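Local coordinates for molybdopterin biosynthesis moeA protein (Pyrococcus horikoshii, PDB 1WU2) that probably takes part in molybdenum cofactor biosynthesis, acting on molybdopterin as members of the MoeA family do, at residues E42-E47 and K176-V181; E120-K123 and K128-V131. All coordinates share one frame; numbering follows the deposited sequence.

Contact 1. Residues E42-E47 and K176-V181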
ATOM      1  N   GLU A  42     -12.982  16.602   1.205  1.00 29.78           N
ATOM      2  CA  GLU A  42     -12.884  17.750   2.105  1.00 29.91           C
ATOM      3  C   GLU A  42     -12.455  17.348   3.518  1.00 29.44           C
ATOM      4  O   GLU A  42     -12.408  16.165   3.854  1.00 29.47           O
ATOM      5  CB  GLU A  42     -14.236  18.475   2.170  1.00 30.16           C
ATOM      6  CG  GLU A  42     -15.391  17.603   2.658  1.00 31.34           C
ATOM      7  CD  GLU A  42     -16.738  18.311   2.615  1.00 33.23           C
ATOM      8  OE1 GLU A  42     -16.805  19.501   3.009  1.00 34.45           O
ATOM      9  OE2 GLU A  42     -17.733  17.675   2.196  1.00 33.54           O
ATOM     10  N   ASP A  43     -12.141  18.350   4.335  1.00 28.98           N
ATOM     11  CA  ASP A  43     -11.932  18.152   5.766  1.00 28.71           C
ATOM     12  C   ASP A  43     -13.206  17.582   6.398  1.00 28.68           C
ATOM     13  O   ASP A  43     -14.318  17.962   6.026  1.00 28.85           O
ATOM     14  CB  ASP A  43     -11.593  19.482   6.456  1.00 28.53           C
ATOM     15  CG  ASP A  43     -10.184  19.985   6.144  1.00 28.17           C
ATOM     16  OD1 ASP A  43      -9.324  19.212   5.666  1.00 26.30           O
ATOM     17  OD2 ASP A  43      -9.845  21.160   6.364  1.00 28.00           O
ATOM     18  N   ILE A  44     -13.029  16.668   7.348  1.00 28.59           N
ATOM     19  CA  ILE A  44     -14.121  16.107   8.134  1.00 28.28           C
ATOM     20  C   ILE A  44     -14.042  16.737   9.517  1.00 28.30           C
ATOM     21  O   ILE A  44     -13.050  16.572  10.221  1.00 28.15           O
ATOM     22  CB  ILE A  44     -13.987  14.568   8.231  1.00 28.21           C
ATOM     23  CG1 ILE A  44     -13.985  13.929   6.837  1.00 27.87           C
ATOM     24  CG2 ILE A  44     -15.103  13.978   9.084  1.00 28.20           C
ATOM     25  CD1 ILE A  44     -15.256  14.143   6.039  1.00 27.74           C
ATOM     26  N   VAL A  45     -15.081  17.479   9.886  1.00 28.30           N
ATOM     27  CA  VAL A  45     -15.158  18.132  11.188  1.00 28.24           C
ATOM     28  C   VAL A  45     -16.205  17.423  12.037  1.00 28.15           C
ATOM     29  O   VAL A  45     -17.340  17.234  11.603  1.00 28.13           O
ATOM     30  CB  VAL A  45     -15.543  19.623  11.056  1.00 28.28           C
ATOM     31  CG1 VAL A  45     -15.550  20.301  12.420  1.00 28.34           C
ATOM     32  CG2 VAL A  45     -14.593  20.339  10.108  1.00 28.48           C
ATOM     33  N   THR A  46     -15.813  17.026  13.240  1.00 28.15           N
ATOM     34  CA  THR A  46     -16.726  16.399  14.190  1.00 28.17           C
ATOM     35  C   THR A  46     -17.711  17.409  14.784  1.00 28.49           C
ATOM     36  O   THR A  46     -17.346  18.549  15.060  1.00 28.62           O
ATOM     37  CB  THR A  46     -15.926  15.677  15.315  1.00 28.00           C
ATOM     38  OG1 THR A  46     -16.824  15.072  16.247  1.00 27.80           O
ATOM     39  CG2 THR A  46     -15.124  16.647  16.179  1.00 27.74           C
ATOM     40  N   GLU A  47     -18.960  16.982  14.962  1.00 28.67           N
ATOM     41  CA  GLU A  47     -19.976  17.782  15.645  1.00 28.84           C
ATOM     42  C   GLU A  47     -20.201  17.260  17.073  1.00 28.82           C
ATOM     43  O   GLU A  47     -21.075  17.751  17.788  1.00 28.94           O
ATOM     44  CB  GLU A  47     -21.300  17.769  14.857  1.00 28.96           C
ATOM     45  CG  GLU A  47     -21.309  18.620  13.588  1.00 29.34           C
ATOM     46  CD  GLU A  47     -20.944  20.080  13.833  1.00 30.02           C
ATOM     47  OE1 GLU A  47     -21.677  20.775  14.564  1.00 30.93           O
ATOM     48  OE2 GLU A  47     -19.913  20.535  13.301  1.00 30.35           O
ATOM     49  N   LYS A 176     -22.288   7.884   4.952  1.00 31.96           N
ATOM     50  CA  LYS A 176     -21.698   7.978   3.621  1.00 31.94           C
ATOM     51  C   LYS A 176     -20.774   9.197   3.546  1.00 31.53           C
ATOM     52  O   LYS A 176     -21.229  10.341   3.638  1.00 31.48           O
ATOM     53  CB  LYS A 176     -22.793   8.064   2.558  1.00 32.08           C
ATOM     54  CG  LYS A 176     -23.714   6.849   2.515  1.00 33.07           C
ATOM     55  CD  LYS A 176     -24.832   7.019   1.484  1.00 34.12           C
ATOM     56  CE  LYS A 176     -24.336   6.788   0.060  1.00 34.91           C
ATOM     57  NZ  LYS A 176     -24.742   5.458  -0.474  1.00 35.75           N
ATOM     58  N   VAL A 177     -19.477   8.930   3.396  1.00 31.10           N
ATOM     59  CA  VAL A 177     -18.439   9.961   3.433  1.00 30.63           C
ATOM     60  C   VAL A 177     -18.141  10.537   2.038  1.00 30.45           C
ATOM     61  O   VAL A 177     -18.004   9.786   1.071  1.00 30.28           O
ATOM     62  CB  VAL A 177     -17.137   9.406   4.082  1.00 30.55           C
ATOM     63  CG1 VAL A 177     -16.444   8.367   3.191  1.00 30.39           C
ATOM     64  CG2 VAL A 177     -16.182  10.535   4.439  1.00 30.73           C
ATOM     65  N   PRO A 178     -18.051  11.863   1.926  1.00 30.17           N
ATOM     66  CA  PRO A 178     -17.723  12.493   0.641  1.00 29.98           C
ATOM     67  C   PRO A 178     -16.277  12.245   0.202  1.00 29.73           C
ATOM     68  O   PRO A 178     -15.346  12.565   0.937  1.00 29.77           O
ATOM     69  CB  PRO A 178     -17.965  13.985   0.902  1.00 30.04           C
ATOM     70  CG  PRO A 178     -17.856  14.152   2.375  1.00 30.23           C
ATOM     71  CD  PRO A 178     -18.277  12.862   2.988  1.00 30.07           C
ATOM     72  N   VAL A 179     -16.114  11.671  -0.987  1.00 29.39           N
ATOM     73  CA  VAL A 179     -14.806  11.417  -1.584  1.00 29.12           C
ATOM     74  C   VAL A 179     -14.785  11.893  -3.036  1.00 28.97           C
ATOM     75  O   VAL A 179     -15.832  12.073  -3.654  1.00 29.10           O
ATOM     76  CB  VAL A 179     -14.433   9.913  -1.529  1.00 29.11           C
ATOM     77  CG1 VAL A 179     -14.257   9.457  -0.091  1.00 28.54           C
ATOM     78  CG2 VAL A 179     -15.474   9.048  -2.248  1.00 29.14           C
ATOM     79  N   LYS A 180     -13.591  12.094  -3.580  1.00 28.63           N
ATOM     80  CA  LYS A 180     -13.448  12.490  -4.976  1.00 28.42           C
ATOM     81  C   LYS A 180     -13.906  11.362  -5.900  1.00 28.20           C
ATOM     82  O   LYS A 180     -13.702  10.180  -5.608  1.00 27.73           O
ATOM     83  CB  LYS A 180     -11.992  12.844  -5.298  1.00 28.36           C
ATOM     84  CG  LYS A 180     -11.442  14.036  -4.532  1.00 28.40           C
ATOM     85  CD  LYS A 180     -11.869  15.355  -5.143  1.00 28.22           C
ATOM     86  CE  LYS A 180     -10.976  16.492  -4.681  1.00 28.07           C
ATOM     87  NZ  LYS A 180     -11.409  17.801  -5.240  1.00 27.84           N
ATOM     88  N   VAL A 181     -14.537  11.744  -7.006  1.00 28.14           N
ATOM     89  CA  VAL A 181     -14.852  10.816  -8.082  1.00 28.18           C
ATOM     90  C   VAL A 181     -13.534  10.368  -8.701  1.00 28.12           C
ATOM     91  O   VAL A 181     -12.631  11.183  -8.900  1.00 28.15           O
ATOM     92  CB  VAL A 181     -15.751  11.477  -9.158  1.00 28.14           C
ATOM     93  CG1 VAL A 181     -15.821  10.628 -10.427  1.00 28.13           C
ATOM     94  CG2 VAL A 181     -17.151  11.715  -8.602  1.00 28.39           C
TER
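Ile44 reaches out with its CD1 methyl to overlap Val177, the two side chains crossing at about a right angle, with CD1 4.1 Å from Val177 CG2. The contact joins two small antiparallel two-stranded sheets, one made of 44-45 with 153-155 and the other of 27-31 with 176-180. No hydrogen bond passes between 42-47 and 176-181: each strand bonds to its own partner, Ile44 to Val154 and Leu155, Val177 to Val30. What bridges them is side chains, because the backbones stay well apart, with the CA atoms of Ile44 and Val177 8.9 Å from each other. Leu169 of helix 163-171 touches both Ile44 and Val177, so the methyl pair belongs to a small apolar core that Leu172 and Ile174 also join at Ile44 and Leu40 at Val177. Pro178 lies at the edge of this core, its CD 4.5 Å from Ile44 CD1. The outer side of the contact belongs to Glu42, which is exposed. Its CG sits between the backbone N and the carbonyl carbon (chi1 59°), and the chain beyond runs out extended, carrying the carboxylate to the CG corner of the proline ring, the two side chains crossing at about a right angle. There Glu42 OE2 rests 3.5 Å from Pro178 CG and 3.9 Å from Pro178 CB.

Contact 2. Residues E120-K123 and K128-V131; sequences EMVK and KIYV
Val122 presses its branched end against the backbone carbonyl of Tyr130: Val122 CB lies 3.2 Å from Tyr130 O, and the CG1 methyl is 3.3 Å from that same oxygen. This is the open end of a beta hairpin, where the loop after strand 115-118 runs into strand 123-125 and then turns back as 128-131, at the margin of a mixed six-stranded sheet. Val122 CG1 stands beside the backbone N, anti to the carbonyl carbon (chi1 -63°), and this directs it past the Tyr130 carbonyl toward Val131. The other methyl, CG2, points to Ile129 and meets its CG2 at 4.2 Å. Tyr61 of strand 60-63 touches both Val122 and Ile129, so this side of the hairpin is apolar and buried.

Tyr130 and Lys123 make up the other side. The tyrosine ring leaves beside its own backbone N and is turned nearly square to the CA-CB-CG plane (chi2 89°), which brings an edge to Lys123 O: the oxygen lies in the ring plane, 3.7 Å from Tyr130 CD1. The same oxygen takes a weak, bent hydrogen bond from Tyr130 N at 3.4 Å, and the CA-H of Ile129 points at it as well. The lysine's aliphatic chain starts alongside the tyrosine, but its amino end leads away. Within this same pair, a water donates to Tyr130 O at 2.7 Å and weakly accepts from Lys123 N, and the CA-H of Val122 also approaches Tyr130 O.

The chemistry is thus thin in direct backbone bonding: one long N-H bond, a water linking Lys123 N to Tyr130 O, and CA-H contacts. Much of the hold probably comes from side chains, the Val122 and Ile129 methyls on one side and Lys123 alongside Tyr130 on the other.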
ATOM      1  N   GLU A 120      -7.388   2.437  45.966  1.00 50.05           N
ATOM      2  CA  GLU A 120      -6.341   1.725  46.701  1.00 50.90           C
ATOM      3  C   GLU A 120      -5.255   2.642  47.273  1.00 51.41           C
ATOM      4  O   GLU A 120      -4.535   2.250  48.191  1.00 51.48           O
ATOM      5  CB  GLU A 120      -5.695   0.633  45.822  1.00 51.02           C
ATOM      6  CG  GLU A 120      -5.755   0.869  44.310  1.00 51.52           C
ATOM      7  CD  GLU A 120      -6.956   0.218  43.635  1.00 52.00           C
ATOM      8  OE1 GLU A 120      -7.710  -0.518  44.306  1.00 52.54           O
ATOM      9  OE2 GLU A 120      -7.147   0.443  42.422  1.00 52.12           O
HETATM   10  N   MSE A 121      -5.138   3.853  46.732  1.00 52.08           N
HETATM   11  CA  MSE A 121      -4.123   4.811  47.179  1.00 52.71           C
HETATM   12  C   MSE A 121      -4.535   5.627  48.409  1.00 53.17           C
HETATM   13  O   MSE A 121      -3.773   6.480  48.869  1.00 53.09           O
HETATM   14  CB  MSE A 121      -3.753   5.755  46.030  1.00 52.74           C
HETATM   15  CG  MSE A 121      -3.210   5.037  44.801  1.00 52.95           C
HETATM   16 SE   MSE A 121      -1.634   3.966  45.188  1.00 53.20          SE
HETATM   17  CE  MSE A 121      -2.405   2.211  45.037  1.00 53.10           C
ATOM     18  N   VAL A 122      -5.734   5.367  48.936  1.00 53.85           N
ATOM     19  CA  VAL A 122      -6.198   5.998  50.174  1.00 54.41           C
ATOM     20  C   VAL A 122      -6.713   4.962  51.175  1.00 54.94           C
ATOM     21  O   VAL A 122      -7.168   3.883  50.792  1.00 55.00           O
ATOM     22  CB  VAL A 122      -7.303   7.052  49.905  1.00 54.39           C
ATOM     23  CG1 VAL A 122      -6.758   8.185  49.056  1.00 54.39           C
ATOM     24  CG2 VAL A 122      -8.526   6.424  49.241  1.00 54.47           C
ATOM     25  N   LYS A 123      -6.636   5.307  52.458  1.00 55.63           N
ATOM     26  CA  LYS A 123      -7.114   4.444  53.534  1.00 56.21           C
ATOM     27  C   LYS A 123      -8.570   4.777  53.848  1.00 56.51           C
ATOM     28  O   LYS A 123      -8.891   5.923  54.161  1.00 56.48           O
ATOM     29  CB  LYS A 123      -6.247   4.621  54.785  1.00 56.29           C
ATOM     30  CG  LYS A 123      -6.312   3.451  55.755  1.00 56.80           C
ATOM     31  CD  LYS A 123      -5.422   2.293  55.305  1.00 57.46           C
ATOM     32  CE  LYS A 123      -5.998   0.947  55.725  1.00 57.74           C
ATOM     33  NZ  LYS A 123      -7.177   0.556  54.901  1.00 57.93           N
ATOM     34  N   LYS A 128     -14.393   8.445  56.244  1.00 54.83           N
ATOM     35  CA  LYS A 128     -13.278   9.333  55.935  1.00 54.35           C
ATOM     36  C   LYS A 128     -12.283   8.621  55.019  1.00 53.79           C
ATOM     37  O   LYS A 128     -12.149   7.398  55.071  1.00 53.65           O
ATOM     38  CB  LYS A 128     -12.566   9.780  57.220  1.00 54.38           C
ATOM     39  CG  LYS A 128     -13.479  10.025  58.424  1.00 54.56           C
ATOM     40  CD  LYS A 128     -14.244  11.337  58.305  1.00 54.67           C
ATOM     41  CE  LYS A 128     -15.347  11.450  59.353  1.00 54.69           C
ATOM     42  NZ  LYS A 128     -16.702  11.569  58.734  1.00 54.96           N
ATOM     43  N   ILE A 129     -11.611   9.395  54.170  1.00 53.09           N
ATOM     44  CA  ILE A 129     -10.471   8.902  53.395  1.00 52.57           C
ATOM     45  C   ILE A 129      -9.227   9.715  53.732  1.00 52.01           C
ATOM     46  O   ILE A 129      -9.320  10.860  54.175  1.00 51.82           O
ATOM     47  CB  ILE A 129     -10.747   8.935  51.868  1.00 52.56           C
ATOM     48  CG1 ILE A 129     -11.203  10.324  51.412  1.00 52.52           C
ATOM     49  CG2 ILE A 129     -11.778   7.877  51.492  1.00 52.72           C
ATOM     50  CD1 ILE A 129     -11.050  10.555  49.919  1.00 52.55           C
ATOM     51  N   TYR A 130      -8.061   9.113  53.521  1.00 51.41           N
ATOM     52  CA  TYR A 130      -6.794   9.757  53.850  1.00 50.92           C
ATOM     53  C   TYR A 130      -5.850   9.737  52.655  1.00 50.41           C
ATOM     54  O   TYR A 130      -5.556   8.681  52.095  1.00 50.37           O
ATOM     55  CB  TYR A 130      -6.165   9.082  55.070  1.00 50.88           C
ATOM     56  CG  TYR A 130      -6.980   9.311  56.321  1.00 50.76           C
ATOM     57  CD1 TYR A 130      -8.007   8.442  56.673  1.00 50.66           C
ATOM     58  CD2 TYR A 130      -6.746  10.416  57.133  1.00 50.71           C
ATOM     59  CE1 TYR A 130      -8.770   8.656  57.811  1.00 50.48           C
ATOM     60  CE2 TYR A 130      -7.504  10.640  58.274  1.00 50.58           C
ATOM     61  CZ  TYR A 130      -8.514   9.757  58.607  1.00 50.48           C
ATOM     62  OH  TYR A 130      -9.269   9.973  59.733  1.00 50.48           O
ATOM     63  N   VAL A 131      -5.390  10.924  52.273  1.00 49.77           N
ATOM     64  CA  VAL A 131      -4.504  11.091  51.130  1.00 49.36           C
ATOM     65  C   VAL A 131      -3.108  11.472  51.633  1.00 48.78           C
ATOM     66  O   VAL A 131      -2.941  12.434  52.386  1.00 48.80           O
ATOM     67  CB  VAL A 131      -5.059  12.132  50.116  1.00 49.38           C
ATOM     68  CG1 VAL A 131      -5.447  13.442  50.798  1.00 49.55           C
ATOM     69  CG2 VAL A 131      -4.061  12.388  48.998  1.00 49.43           C
TER
HETATM   70  O   HOH W   1      -4.042   7.022  53.592  1.00 38.85           O

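From the N terminus, the chain passes helix 10-20 and strand 27-31 before reaching 42-47, the first half of contact 1. It then travels out to a separate lobe, whose six-stranded sheet includes the hairpin of contact 2; there 120-123 and 128-131 close a short loop with four residues between them. The chain returns through strand 153-155 and helix 163-171 to 176-181, closing contact 1 across 128 intervening residues. Contact 2 therefore falls wholly within the larger loop. The two do not touch: their centres are about 49 Å apart. One ties the outgoing and returning chain together, the other the margin of the distant lobe.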